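Local coordinates for globin (Bacillus anthracis, PDB 5V3T), which probably binds oxygen and similar small ligands at a heme iron, as a group II truncated hemoglobin, at residues P79-P84 with V123-E128; L21-Y26 with K49-L54. All blocks are in the same frame, centred on the assembly; numbering follows the deposited sequence.

Contact 1. Residues P79-P84 with V123-E128. With HEM (protoporphyrin IX containing Fe), chain C.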
ATOM      1  N   PRO A  79       1.636  -2.435  -3.931  1.00 43.22           N
ATOM      2  CA  PRO A  79       1.218  -3.843  -3.986  1.00 42.79           C
ATOM      3  C   PRO A  79      -0.284  -4.024  -4.163  1.00 39.75           C
ATOM      4  O   PRO A  79      -0.722  -5.143  -4.429  1.00 41.93           O
ATOM      5  CB  PRO A  79       1.626  -4.398  -2.613  1.00 42.03           C
ATOM      6  CG  PRO A  79       2.509  -3.348  -1.991  1.00 41.97           C
ATOM      7  CD  PRO A  79       2.048  -2.062  -2.567  1.00 35.92           C
ATOM      8  N   PHE A  80      -1.051  -2.944  -4.060  1.00 35.53           N
ATOM      9  CA  PHE A  80      -2.508  -3.075  -4.090  1.00 40.36           C
ATOM     10  C   PHE A  80      -3.068  -2.808  -5.481  1.00 33.05           C
ATOM     11  O   PHE A  80      -2.518  -2.015  -6.243  1.00 37.03           O
ATOM     12  CB  PHE A  80      -3.147  -2.132  -3.067  1.00 36.07           C
ATOM     13  CG  PHE A  80      -2.525  -2.220  -1.701  1.00 36.62           C
ATOM     14  CD1 PHE A  80      -2.555  -3.409  -0.987  1.00 40.29           C
ATOM     15  CD2 PHE A  80      -1.954  -1.101  -1.108  1.00 50.10           C
ATOM     16  CE1 PHE A  80      -1.994  -3.492   0.275  1.00 52.62           C
ATOM     17  CE2 PHE A  80      -1.396  -1.176   0.155  1.00 51.61           C
ATOM     18  CZ  PHE A  80      -1.414  -2.367   0.847  1.00 55.66           C
ATOM     19  N   GLU A  81      -4.145  -3.508  -5.825  1.00 41.68           N
ATOM     20  CA  GLU A  81      -4.713  -3.374  -7.157  1.00 40.94           C
ATOM     21  C   GLU A  81      -5.555  -2.113  -7.266  1.00 37.10           C
ATOM     22  O   GLU A  81      -6.763  -2.159  -7.068  1.00 36.24           O
ATOM     23  CB  GLU A  81      -5.556  -4.602  -7.507  1.00 40.11           C
ATOM     24  CG  GLU A  81      -6.077  -4.578  -8.928  1.00 50.61           C
ATOM     25  CD  GLU A  81      -6.728  -5.886  -9.332  1.00 53.85           C
ATOM     26  OE1 GLU A  81      -7.619  -6.352  -8.591  1.00 55.47           O
ATOM     27  OE2 GLU A  81      -6.336  -6.446 -10.377  1.00 56.28           O
ATOM     28  N   ILE A  82      -4.917  -0.993  -7.588  1.00 36.36           N
ATOM     29  CA  ILE A  82      -5.637   0.270  -7.687  1.00 33.27           C
ATOM     30  C   ILE A  82      -5.904   0.600  -9.156  1.00 38.81           C
ATOM     31  O   ILE A  82      -5.052   1.118  -9.882  1.00 31.48           O
ATOM     32  CB  ILE A  82      -4.876   1.405  -7.000  1.00 34.77           C
ATOM     33  CG1 ILE A  82      -4.559   0.992  -5.563  1.00 36.64           C
ATOM     34  CG2 ILE A  82      -5.696   2.707  -7.020  1.00 34.26           C
ATOM     35  CD1 ILE A  82      -3.869   2.050  -4.788  1.00 40.40           C
ATOM     36  N   THR A  83      -7.123   0.284  -9.576  1.00 35.02           N
ATOM     37  CA  THR A  83      -7.586   0.517 -10.923  1.00 33.90           C
ATOM     38  C   THR A  83      -8.181   1.911 -10.993  1.00 36.46           C
ATOM     39  O   THR A  83      -8.503   2.498  -9.954  1.00 36.72           O
ATOM     40  CB  THR A  83      -8.650  -0.496 -11.302  1.00 40.90           C
ATOM     41  OG1 THR A  83      -9.682  -0.436 -10.308  1.00 36.94           O
ATOM     42  CG2 THR A  83      -8.058  -1.891 -11.326  1.00 43.12           C
ATOM     43  N   PRO A  84      -8.335   2.457 -12.211  1.00 43.09           N
ATOM     44  CA  PRO A  84      -9.064   3.728 -12.299  1.00 48.44           C
ATOM     45  C   PRO A  84     -10.475   3.611 -11.707  1.00 48.35           C
ATOM     46  O   PRO A  84     -10.971   4.576 -11.119  1.00 46.52           O
ATOM     47  CB  PRO A  84      -9.104   4.002 -13.801  1.00 47.36           C
ATOM     48  CG  PRO A  84      -7.885   3.297 -14.335  1.00 41.21           C
ATOM     49  CD  PRO A  84      -7.764   2.051 -13.509  1.00 43.67           C
ATOM     50  N   VAL A 123      -3.116   5.150  -8.859  1.00 29.68           N
ATOM     51  CA  VAL A 123      -3.530   4.136  -9.852  1.00 35.32           C
ATOM     52  C   VAL A 123      -2.327   3.374 -10.385  1.00 35.68           C
ATOM     53  O   VAL A 123      -1.342   3.978 -10.798  1.00 38.32           O
ATOM     54  CB  VAL A 123      -4.290   4.764 -11.040  1.00 33.86           C
ATOM     55  CG1 VAL A 123      -4.507   3.716 -12.155  1.00 34.42           C
ATOM     56  CG2 VAL A 123      -5.610   5.344 -10.568  1.00 34.65           C
ATOM     57  N   ASN A 124      -2.401   2.046 -10.364  1.00 31.89           N
ATOM     58  CA  ASN A 124      -1.243   1.240 -10.703  1.00 31.15           C
ATOM     59  C   ASN A 124      -1.587   0.000 -11.544  1.00 32.60           C
ATOM     60  O   ASN A 124      -0.745  -0.853 -11.755  1.00 35.97           O
ATOM     61  CB  ASN A 124      -0.500   0.839  -9.423  1.00 37.20           C
ATOM     62  CG  ASN A 124      -1.385   0.119  -8.416  1.00 38.81           C
ATOM     63  OD1 ASN A 124      -2.271  -0.670  -8.774  1.00 36.07           O
ATOM     64  ND2 ASN A 124      -1.115   0.354  -7.144  1.00 33.14           N
ATOM     65  N   THR A 125      -2.839  -0.072 -11.991  1.00 35.27           N
ATOM     66  CA  THR A 125      -3.375  -1.200 -12.774  1.00 38.29           C
ATOM     67  C   THR A 125      -4.259  -0.610 -13.869  1.00 40.71           C
ATOM     68  O   THR A 125      -4.960   0.366 -13.614  1.00 42.87           O
ATOM     69  CB  THR A 125      -4.197  -2.143 -11.885  1.00 36.17           C
ATOM     70  OG1 THR A 125      -3.432  -2.489 -10.722  1.00 43.47           O
ATOM     71  CG2 THR A 125      -4.653  -3.397 -12.639  1.00 36.56           C
ATOM     72  N   PRO A 126      -4.189  -1.142 -15.100  1.00 37.19           N
ATOM     73  CA  PRO A 126      -5.062  -0.548 -16.128  1.00 38.97           C
ATOM     74  C   PRO A 126      -6.560  -0.850 -15.946  1.00 47.65           C
ATOM     75  O   PRO A 126      -6.938  -1.726 -15.168  1.00 41.95           O
ATOM     76  CB  PRO A 126      -4.536  -1.167 -17.428  1.00 47.02           C
ATOM     77  CG  PRO A 126      -3.835  -2.386 -17.025  1.00 47.59           C
ATOM     78  CD  PRO A 126      -3.306  -2.190 -15.651  1.00 38.98           C
ATOM     79  N   ASN A 127      -7.400  -0.097 -16.652  1.00 52.07           N
ATOM     80  CA  ASN A 127      -8.850  -0.305 -16.665  1.00 56.79           C
ATOM     81  C   ASN A 127      -9.341  -1.645 -17.206  1.00 47.91           C
ATOM     82  O   ASN A 127      -8.603  -2.381 -17.859  1.00 52.89           O
ATOM     83  CB  ASN A 127      -9.519   0.805 -17.478  1.00 80.24           C
ATOM     84  CG  ASN A 127     -10.015   1.943 -16.617  1.00 92.02           C
ATOM     85  OD1 ASN A 127     -10.410   1.737 -15.469  1.00 97.61           O
ATOM     86  ND2 ASN A 127      -9.974   3.156 -17.154  1.00 93.47           N
ATOM     87  N   GLU A 128     -10.607  -1.934 -16.913  1.00 55.98           N
ATOM     88  CA  GLU A 128     -11.312  -3.083 -17.464  1.00 61.56           C
ATOM     89  C   GLU A 128     -11.785  -2.753 -18.874  1.00 55.85           C
ATOM     90  O   GLU A 128     -11.779  -1.592 -19.274  1.00 53.30           O
ATOM     91  CB  GLU A 128     -12.507  -3.465 -16.582  1.00 74.04           C
ATOM     92  CG  GLU A 128     -12.185  -3.656 -15.106  1.00 77.53           C
ATOM     93  CD  GLU A 128     -11.350  -4.896 -14.833  1.00 88.80           C
ATOM     94  OE1 GLU A 128     -11.494  -5.904 -15.570  1.00 84.96           O
ATOM     95  OE2 GLU A 128     -10.546  -4.857 -13.876  1.00 91.88           O
TER
HETATM   96  CHA HEM C 201      -3.121   2.589   2.769  1.00 35.51           C
HETATM   97  CHB HEM C 201      -6.208   1.454  -0.934  1.00 35.29           C
HETATM   98  CHC HEM C 201      -5.976   6.110  -2.389  1.00 29.58           C
HETATM   99  CHD HEM C 201      -3.713   7.434   1.731  1.00 36.82           C
HETATM  100  C1A HEM C 201      -3.977   1.900   1.902  1.00 41.61           C
HETATM  101  C2A HEM C 201      -4.288   0.480   1.967  1.00 44.81           C
HETATM  102  C3A HEM C 201      -5.128   0.174   0.965  1.00 42.67           C
HETATM  103  C4A HEM C 201      -5.392   1.379   0.197  1.00 39.13           C
HETATM  104  CMA HEM C 201      -5.718  -1.224   0.660  1.00 48.11           C
HETATM  105  CAA HEM C 201      -3.748  -0.491   3.044  1.00 52.51           C
HETATM  106  CBA HEM C 201      -4.282  -0.071   4.414  1.00 64.02           C
HETATM  107  CGA HEM C 201      -3.269  -0.370   5.486  1.00 67.50           C
HETATM  108  O1A HEM C 201      -2.329  -1.161   5.213  1.00 69.41           O
HETATM  109  O2A HEM C 201      -3.405   0.177   6.613  1.00 63.10           O
HETATM  110  C1B HEM C 201      -6.395   2.616  -1.666  1.00 34.06           C
HETATM  111  C2B HEM C 201      -7.158   2.754  -2.893  1.00 32.14           C
HETATM  112  C3B HEM C 201      -7.072   4.030  -3.295  1.00 29.82           C
HETATM  113  C4B HEM C 201      -6.260   4.761  -2.337  1.00 27.74           C
HETATM  114  CMB HEM C 201      -7.918   1.624  -3.628  1.00 36.89           C
HETATM  115  CAB HEM C 201      -7.732   4.635  -4.552  1.00 37.79           C
HETATM  116  CBB HEM C 201      -7.119   5.598  -5.258  1.00 32.91           C
HETATM  117  C1C HEM C 201      -5.466   6.864  -1.372  1.00 27.07           C
HETATM  118  C2C HEM C 201      -5.530   8.312  -1.268  1.00 35.65           C
HETATM  119  C3C HEM C 201      -4.921   8.672  -0.138  1.00 39.14           C
HETATM  120  C4C HEM C 201      -4.424   7.478   0.533  1.00 37.59           C
HETATM  121  CMC HEM C 201      -6.189   9.291  -2.269  1.00 28.33           C
HETATM  122  CAC HEM C 201      -4.758  10.139   0.327  1.00 33.23           C
HETATM  123  CBC HEM C 201      -4.888  10.384   1.621  1.00 49.49           C
HETATM  124  C1D HEM C 201      -3.355   6.249   2.378  1.00 34.01           C
HETATM  125  C2D HEM C 201      -2.616   6.203   3.622  1.00 31.39           C
HETATM  126  C3D HEM C 201      -2.421   4.718   3.949  1.00 39.12           C
HETATM  127  C4D HEM C 201      -3.066   3.978   2.872  1.00 39.16           C
HETATM  128  CMD HEM C 201      -2.127   7.409   4.450  1.00 31.77           C
HETATM  129  CAD HEM C 201      -1.692   4.153   5.182  1.00 42.59           C
HETATM  130  CBD HEM C 201      -0.329   3.637   4.728  1.00 45.00           C
HETATM  131  CGD HEM C 201       0.537   3.302   5.915  1.00 50.03           C
HETATM  132  O1D HEM C 201       0.667   2.088   6.211  1.00 47.38           O
HETATM  133  O2D HEM C 201       1.091   4.235   6.564  1.00 44.58           O
HETATM  134  NA  HEM C 201      -4.669   2.412   0.803  1.00 38.52           N
HETATM  135  NB  HEM C 201      -5.874   3.871  -1.361  1.00 30.01           N
HETATM  136  NC  HEM C 201      -4.797   6.382  -0.253  1.00 33.29           N
HETATM  137  ND  HEM C 201      -3.590   4.916   1.965  1.00 29.89           N
HETATM  138 FE   HEM C 201      -4.863   4.427   0.381  1.00 33.83          FE
HETATM  139  O   HOH W   1      -3.058  -5.933 -10.411  1.00 30.80           O
HETATM  140  O   HOH W   2      -7.763  -5.524 -13.024  1.00 63.96           O
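Asn124 turns CG between its backbone N and carbonyl carbon (chi1 56°), which lays the amide against the backbone of Phe80 to Ile82, while Ile82 holds CG1 anti to its carbonyl carbon and so places it between Asn124 ND2 and heme CMB, touching both. Both ends of the amide are used. Asn124 ND2 donates to Phe80 O over 2.9 Å, lying in the carbonyl plane with a C=O...N angle of 160°. Ile82 N reaches Asn124 OD1 over 2.9 Å from a tilted position, at a C=O...N angle of 127°. Glu81 is the centre of an inverse gamma turn, so the Asn124 amide clasps both ends of the turn, Phe80 O and Ile82 N. The backbone adds a third bond, Asn124 N to Ile82 O at 2.8 Å, with Thr125 N a weak second donor to the same oxygen. Thr125 OG1 donates to Asn124 OD1 over 2.9 Å, giving that oxygen two donors and fixing the amide's rotation.

Heme meets the side chains of Phe80 and Ile82. Its methyl CMA sits 4.0 Å above the Phe80 ring, over the centre, and Ile82 CG2 touches vinyl carbon CBB at 3.7 Å. Pro84, the first residue of helix 84-101, packs CD against Val123 CG1 at 3.9 Å; just before it Thr83, the N-cap, bonds through OG1 to Arg86 N. The second subunit supplies Leu117 against Phe80 and Pro71 against Asn124.

Water 2 donates to Glu81 OE2 over 3.1 Å and also to Glu128 OE2. Glu81 OE1 pairs with Arg86, a charge that would offset the proximity of the two carboxylates. The bonds that fix Phe80 O, Ile82 N and Ile82 O thus hold the backbone from which Phe80 and Ile82 make their apolar contacts with heme.

Contact 2. Residues L21-Y26 with K49-L54. With HEM (protoporphyrin IX containing Fe), chain C; CYN (cyanide ion), chain D.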
ATOM      1  N   LEU A  21     -14.926  12.928   9.514  1.00 30.93           N
ATOM      2  CA  LEU A  21     -14.855  12.713   8.071  1.00 25.71           C
ATOM      3  C   LEU A  21     -14.279  11.341   7.777  1.00 30.75           C
ATOM      4  O   LEU A  21     -14.846  10.573   6.998  1.00 32.07           O
ATOM      5  CB  LEU A  21     -14.032  13.818   7.389  1.00 24.12           C
ATOM      6  CG  LEU A  21     -13.792  13.724   5.876  1.00 26.23           C
ATOM      7  CD1 LEU A  21     -15.089  13.882   5.097  1.00 25.95           C
ATOM      8  CD2 LEU A  21     -12.792  14.784   5.443  1.00 29.78           C
ATOM      9  N   VAL A  22     -13.173  11.013   8.440  1.00 30.74           N
ATOM     10  CA  VAL A  22     -12.465   9.774   8.155  1.00 31.03           C
ATOM     11  C   VAL A  22     -13.232   8.559   8.675  1.00 37.81           C
ATOM     12  O   VAL A  22     -13.327   7.539   7.984  1.00 38.09           O
ATOM     13  CB  VAL A  22     -11.043   9.819   8.747  1.00 32.24           C
ATOM     14  CG1 VAL A  22     -10.345   8.455   8.641  1.00 33.15           C
ATOM     15  CG2 VAL A  22     -10.243  10.884   8.025  1.00 23.17           C
ATOM     16  N   ASP A  23     -13.821   8.679   9.862  1.00 35.38           N
ATOM     17  CA  ASP A  23     -14.646   7.593  10.386  1.00 41.83           C
ATOM     18  C   ASP A  23     -15.824   7.348   9.441  1.00 38.56           C
ATOM     19  O   ASP A  23     -16.161   6.201   9.129  1.00 35.76           O
ATOM     20  CB  ASP A  23     -15.127   7.909  11.801  1.00 41.71           C
ATOM     21  CG  ASP A  23     -14.023   7.751  12.836  1.00 49.33           C
ATOM     22  OD1 ASP A  23     -12.989   7.128  12.517  1.00 47.06           O
ATOM     23  OD2 ASP A  23     -14.178   8.257  13.964  1.00 47.59           O
ATOM     24  N   THR A  24     -16.437   8.432   8.969  1.00 39.56           N
ATOM     25  CA  THR A  24     -17.544   8.333   8.017  1.00 34.90           C
ATOM     26  C   THR A  24     -17.055   7.762   6.681  1.00 36.79           C
ATOM     27  O   THR A  24     -17.695   6.878   6.104  1.00 37.38           O
ATOM     28  CB  THR A  24     -18.207   9.702   7.788  1.00 39.09           C
ATOM     29  OG1 THR A  24     -18.732  10.170   9.035  1.00 34.51           O
ATOM     30  CG2 THR A  24     -19.332   9.616   6.756  1.00 33.67           C
ATOM     31  N   PHE A  25     -15.924   8.272   6.200  1.00 31.39           N
ATOM     32  CA  PHE A  25     -15.335   7.792   4.948  1.00 30.06           C
ATOM     33  C   PHE A  25     -15.192   6.275   4.926  1.00 33.37           C
ATOM     34  O   PHE A  25     -15.695   5.603   4.011  1.00 38.72           O
ATOM     35  CB  PHE A  25     -13.967   8.446   4.706  1.00 26.51           C
ATOM     36  CG  PHE A  25     -13.250   7.901   3.499  1.00 25.96           C
ATOM     37  CD1 PHE A  25     -13.805   8.028   2.227  1.00 26.50           C
ATOM     38  CD2 PHE A  25     -12.041   7.240   3.634  1.00 30.82           C
ATOM     39  CE1 PHE A  25     -13.151   7.537   1.117  1.00 31.03           C
ATOM     40  CE2 PHE A  25     -11.392   6.732   2.524  1.00 29.65           C
ATOM     41  CZ  PHE A  25     -11.956   6.871   1.261  1.00 26.48           C
ATOM     42  N   TYR A  26     -14.536   5.722   5.945  1.00 33.44           N
ATOM     43  CA  TYR A  26     -14.280   4.284   5.968  1.00 38.75           C
ATOM     44  C   TYR A  26     -15.516   3.463   6.238  1.00 40.07           C
ATOM     45  O   TYR A  26     -15.531   2.259   5.980  1.00 42.92           O
ATOM     46  CB  TYR A  26     -13.200   3.949   6.985  1.00 33.54           C
ATOM     47  CG  TYR A  26     -11.863   4.282   6.415  1.00 37.79           C
ATOM     48  CD1 TYR A  26     -11.387   3.607   5.288  1.00 36.95           C
ATOM     49  CD2 TYR A  26     -11.092   5.279   6.960  1.00 38.84           C
ATOM     50  CE1 TYR A  26     -10.176   3.913   4.742  1.00 29.79           C
ATOM     51  CE2 TYR A  26      -9.887   5.596   6.417  1.00 34.78           C
ATOM     52  CZ  TYR A  26      -9.435   4.908   5.318  1.00 36.33           C
ATOM     53  OH  TYR A  26      -8.229   5.250   4.822  1.00 32.27           O
ATOM     54  N   LYS A  49      -4.474   6.057  10.856  1.00 39.71           N
ATOM     55  CA  LYS A  49      -3.377   6.529  10.024  1.00 43.27           C
ATOM     56  C   LYS A  49      -3.842   7.596   9.047  1.00 38.85           C
ATOM     57  O   LYS A  49      -3.125   8.569   8.802  1.00 41.83           O
ATOM     58  CB  LYS A  49      -2.714   5.356   9.277  1.00 41.88           C
ATOM     59  CG  LYS A  49      -1.807   4.509  10.182  1.00 44.61           C
ATOM     60  CD  LYS A  49      -1.053   3.406   9.428  1.00 51.33           C
ATOM     61  CE  LYS A  49      -1.978   2.292   8.975  1.00 55.36           C
ATOM     62  NZ  LYS A  49      -1.234   1.080   8.489  1.00 53.89           N
ATOM     63  N   GLN A  50      -5.041   7.421   8.501  1.00 33.34           N
ATOM     64  CA  GLN A  50      -5.586   8.372   7.538  1.00 29.33           C
ATOM     65  C   GLN A  50      -5.855   9.726   8.201  1.00 36.31           C
ATOM     66  O   GLN A  50      -5.688  10.771   7.579  1.00 32.37           O
ATOM     67  CB  GLN A  50      -6.876   7.835   6.905  1.00 25.56           C
ATOM     68  CG  GLN A  50      -7.455   8.749   5.825  1.00 28.08           C
ATOM     69  CD  GLN A  50      -6.616   8.764   4.564  1.00 34.44           C
ATOM     70  OE1 GLN A  50      -5.685   9.551   4.409  1.00 34.67           O
ATOM     71  NE2 GLN A  50      -6.928   7.860   3.660  1.00 33.11           N
ATOM     72  N   LYS A  51      -6.294   9.700   9.454  1.00 35.08           N
ATOM     73  CA  LYS A  51      -6.517  10.947  10.193  1.00 40.80           C
ATOM     74  C   LYS A  51      -5.203  11.680  10.391  1.00 38.99           C
ATOM     75  O   LYS A  51      -5.141  12.900  10.253  1.00 35.77           O
ATOM     76  CB  LYS A  51      -7.173  10.672  11.539  1.00 43.07           C
ATOM     77  CG  LYS A  51      -8.577  10.136  11.413  1.00 33.11           C
ATOM     78  CD  LYS A  51      -9.062   9.619  12.735  1.00 39.49           C
ATOM     79  CE  LYS A  51     -10.419   8.983  12.607  1.00 38.95           C
ATOM     80  NZ  LYS A  51     -10.770   8.286  13.863  1.00 40.15           N
ATOM     81  N   GLN A  52      -4.147  10.931  10.699  1.00 38.31           N
ATOM     82  CA  GLN A  52      -2.823  11.530  10.799  1.00 44.88           C
ATOM     83  C   GLN A  52      -2.402  12.089   9.451  1.00 39.16           C
ATOM     84  O   GLN A  52      -1.900  13.204   9.379  1.00 38.32           O
ATOM     85  CB  GLN A  52      -1.792  10.525  11.289  1.00 45.57           C
ATOM     86  CG  GLN A  52      -1.948  10.118  12.728  1.00 50.05           C
ATOM     87  CD  GLN A  52      -0.943   9.067  13.096  1.00 53.00           C
ATOM     88  OE1 GLN A  52      -0.741   8.108  12.344  1.00 52.75           O
ATOM     89  NE2 GLN A  52      -0.275   9.248  14.232  1.00 49.00           N
ATOM     90  N   PHE A  53      -2.599  11.319   8.381  1.00 36.99           N
ATOM     91  CA  PHE A  53      -2.174  11.785   7.063  1.00 33.21           C
ATOM     92  C   PHE A  53      -2.916  13.032   6.594  1.00 32.78           C
ATOM     93  O   PHE A  53      -2.292  14.037   6.223  1.00 33.29           O
ATOM     94  CB  PHE A  53      -2.312  10.698   5.984  1.00 33.67           C
ATOM     95  CG  PHE A  53      -1.859  11.176   4.641  1.00 32.36           C
ATOM     96  CD1 PHE A  53      -0.514  11.256   4.335  1.00 41.08           C
ATOM     97  CD2 PHE A  53      -2.769  11.619   3.713  1.00 27.69           C
ATOM     98  CE1 PHE A  53      -0.092  11.749   3.111  1.00 33.63           C
ATOM     99  CE2 PHE A  53      -2.354  12.101   2.475  1.00 30.53           C
ATOM    100  CZ  PHE A  53      -1.015  12.170   2.181  1.00 35.37           C
ATOM    101  N   LEU A  54      -4.242  12.996   6.643  1.00 30.70           N
ATOM    102  CA  LEU A  54      -5.033  14.135   6.175  1.00 32.53           C
ATOM    103  C   LEU A  54      -4.763  15.396   6.982  1.00 29.79           C
ATOM    104  O   LEU A  54      -4.825  16.500   6.443  1.00 34.06           O
ATOM    105  CB  LEU A  54      -6.525  13.811   6.211  1.00 29.82           C
ATOM    106  CG  LEU A  54      -6.930  12.750   5.188  1.00 29.02           C
ATOM    107  CD1 LEU A  54      -8.430  12.457   5.255  1.00 33.19           C
ATOM    108  CD2 LEU A  54      -6.538  13.191   3.782  1.00 25.25           C
TER
HETATM  109  CHA HEM C 201      -3.121   2.589   2.769  1.00 35.51           C
HETATM  110  CHB HEM C 201      -6.208   1.454  -0.934  1.00 35.29           C
HETATM  111  CHC HEM C 201      -5.976   6.110  -2.389  1.00 29.58           C
HETATM  112  CHD HEM C 201      -3.713   7.434   1.731  1.00 36.82           C
HETATM  113  C1A HEM C 201      -3.977   1.900   1.902  1.00 41.61           C
HETATM  114  C2A HEM C 201      -4.288   0.480   1.967  1.00 44.81           C
HETATM  115  C3A HEM C 201      -5.128   0.174   0.965  1.00 42.67           C
HETATM  116  C4A HEM C 201      -5.392   1.379   0.197  1.00 39.13           C
HETATM  117  CMA HEM C 201      -5.718  -1.224   0.660  1.00 48.11           C
HETATM  118  CAA HEM C 201      -3.748  -0.491   3.044  1.00 52.51           C
HETATM  119  CBA HEM C 201      -4.282  -0.071   4.414  1.00 64.02           C
HETATM  120  CGA HEM C 201      -3.269  -0.370   5.486  1.00 67.50           C
HETATM  121  O1A HEM C 201      -2.329  -1.161   5.213  1.00 69.41           O
HETATM  122  O2A HEM C 201      -3.405   0.177   6.613  1.00 63.10           O
HETATM  123  C1B HEM C 201      -6.395   2.616  -1.666  1.00 34.06           C
HETATM  124  C2B HEM C 201      -7.158   2.754  -2.893  1.00 32.14           C
HETATM  125  C3B HEM C 201      -7.072   4.030  -3.295  1.00 29.82           C
HETATM  126  C4B HEM C 201      -6.260   4.761  -2.337  1.00 27.74           C
HETATM  127  CMB HEM C 201      -7.918   1.624  -3.628  1.00 36.89           C
HETATM  128  CAB HEM C 201      -7.732   4.635  -4.552  1.00 37.79           C
HETATM  129  CBB HEM C 201      -7.119   5.598  -5.258  1.00 32.91           C
HETATM  130  C1C HEM C 201      -5.466   6.864  -1.372  1.00 27.07           C
HETATM  131  C2C HEM C 201      -5.530   8.312  -1.268  1.00 35.65           C
HETATM  132  C3C HEM C 201      -4.921   8.672  -0.138  1.00 39.14           C
HETATM  133  C4C HEM C 201      -4.424   7.478   0.533  1.00 37.59           C
HETATM  134  CMC HEM C 201      -6.189   9.291  -2.269  1.00 28.33           C
HETATM  135  CAC HEM C 201      -4.758  10.139   0.327  1.00 33.23           C
HETATM  136  CBC HEM C 201      -4.888  10.384   1.621  1.00 49.49           C
HETATM  137  C1D HEM C 201      -3.355   6.249   2.378  1.00 34.01           C
HETATM  138  C2D HEM C 201      -2.616   6.203   3.622  1.00 31.39           C
HETATM  139  C3D HEM C 201      -2.421   4.718   3.949  1.00 39.12           C
HETATM  140  C4D HEM C 201      -3.066   3.978   2.872  1.00 39.16           C
HETATM  141  CMD HEM C 201      -2.127   7.409   4.450  1.00 31.77           C
HETATM  142  CAD HEM C 201      -1.692   4.153   5.182  1.00 42.59           C
HETATM  143  CBD HEM C 201      -0.329   3.637   4.728  1.00 45.00           C
HETATM  144  CGD HEM C 201       0.537   3.302   5.915  1.00 50.03           C
HETATM  145  O1D HEM C 201       0.667   2.088   6.211  1.00 47.38           O
HETATM  146  O2D HEM C 201       1.091   4.235   6.564  1.00 44.58           O
HETATM  147  NA  HEM C 201      -4.669   2.412   0.803  1.00 38.52           N
HETATM  148  NB  HEM C 201      -5.874   3.871  -1.361  1.00 30.01           N
HETATM  149  NC  HEM C 201      -4.797   6.382  -0.253  1.00 33.29           N
HETATM  150  ND  HEM C 201      -3.590   4.916   1.965  1.00 29.89           N
HETATM  151 FE   HEM C 201      -4.863   4.427   0.381  1.00 33.83          FE
HETATM  152  C   CYN D 202      -6.470   4.634   1.521  1.00 34.34           C
HETATM  153  N   CYN D 202      -7.469   4.694   2.107  1.00 33.79           N
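The helical segments 21-26 and 49-54 run at 130° to each other with axes 9.9 Å apart at closest approach, Val22 and Lys51 having the nearest CA atoms. Val22 packs with CB 3.6 Å from Lys51 CG, CG2 3.7 Å from Leu54 CD1, and CG1 against both Lys51 CG and Gln50 CB. Beyond CG the Lys51 chain is extended and passes Val22 to reach Asp23, where NZ donates to OD1 over 2.8 Å from its syn side, 31° out of the carboxylate plane. This ammonium has a second salt-bridge partner in Glu19.

In the two-over-two helical sandwich of truncated globins, these helices correspond to B and E and form the distal wall above the heme iron. Here cyanide lies beneath that wall, with CYN C 2.0 Å from HEM FE. Tyr26 OH donates to the cyanide N over 2.9 Å and accepts from Gln50 NE2 over 3.1 Å, so one hydroxyl is gripped from both partners and oriented toward the ligand. Gln50 gets its amide there by a bend at chi2 (71°); the amide is turned nearly parallel to the tyrosine ring, and Gln50 CB sits at the ring edge. Phe25 CD2 packs over one face of Tyr26, and Phe25 itself meets Trp90, another residue of the cyanide pocket, edge-to-face. Lys49 turns away to the heme propionates, NZ bonding to both O2A and O1D.

How the contacts relate
From the N terminus, contact 2 comes first: 22 residues separate 21-26, on helix 14-31, from 49-54, on helix 44-57, and their pairing closes that loop. It is complete before contact 1 opens at 79-84, after helix 73-76. Contact 1 then closes a longer excursion, 38 residues mostly taken up by helices 84-101 and 105-122, when the segment 123-128 returns to the start of the first of these. The two are thus in series, neither nested nor crossed. The centres of contacts 1 and 2 are about 22 Å apart, and the two do not touch; heme joins them, with contact 2 at its distal face and contact 1 beside its edge, near the second subunit.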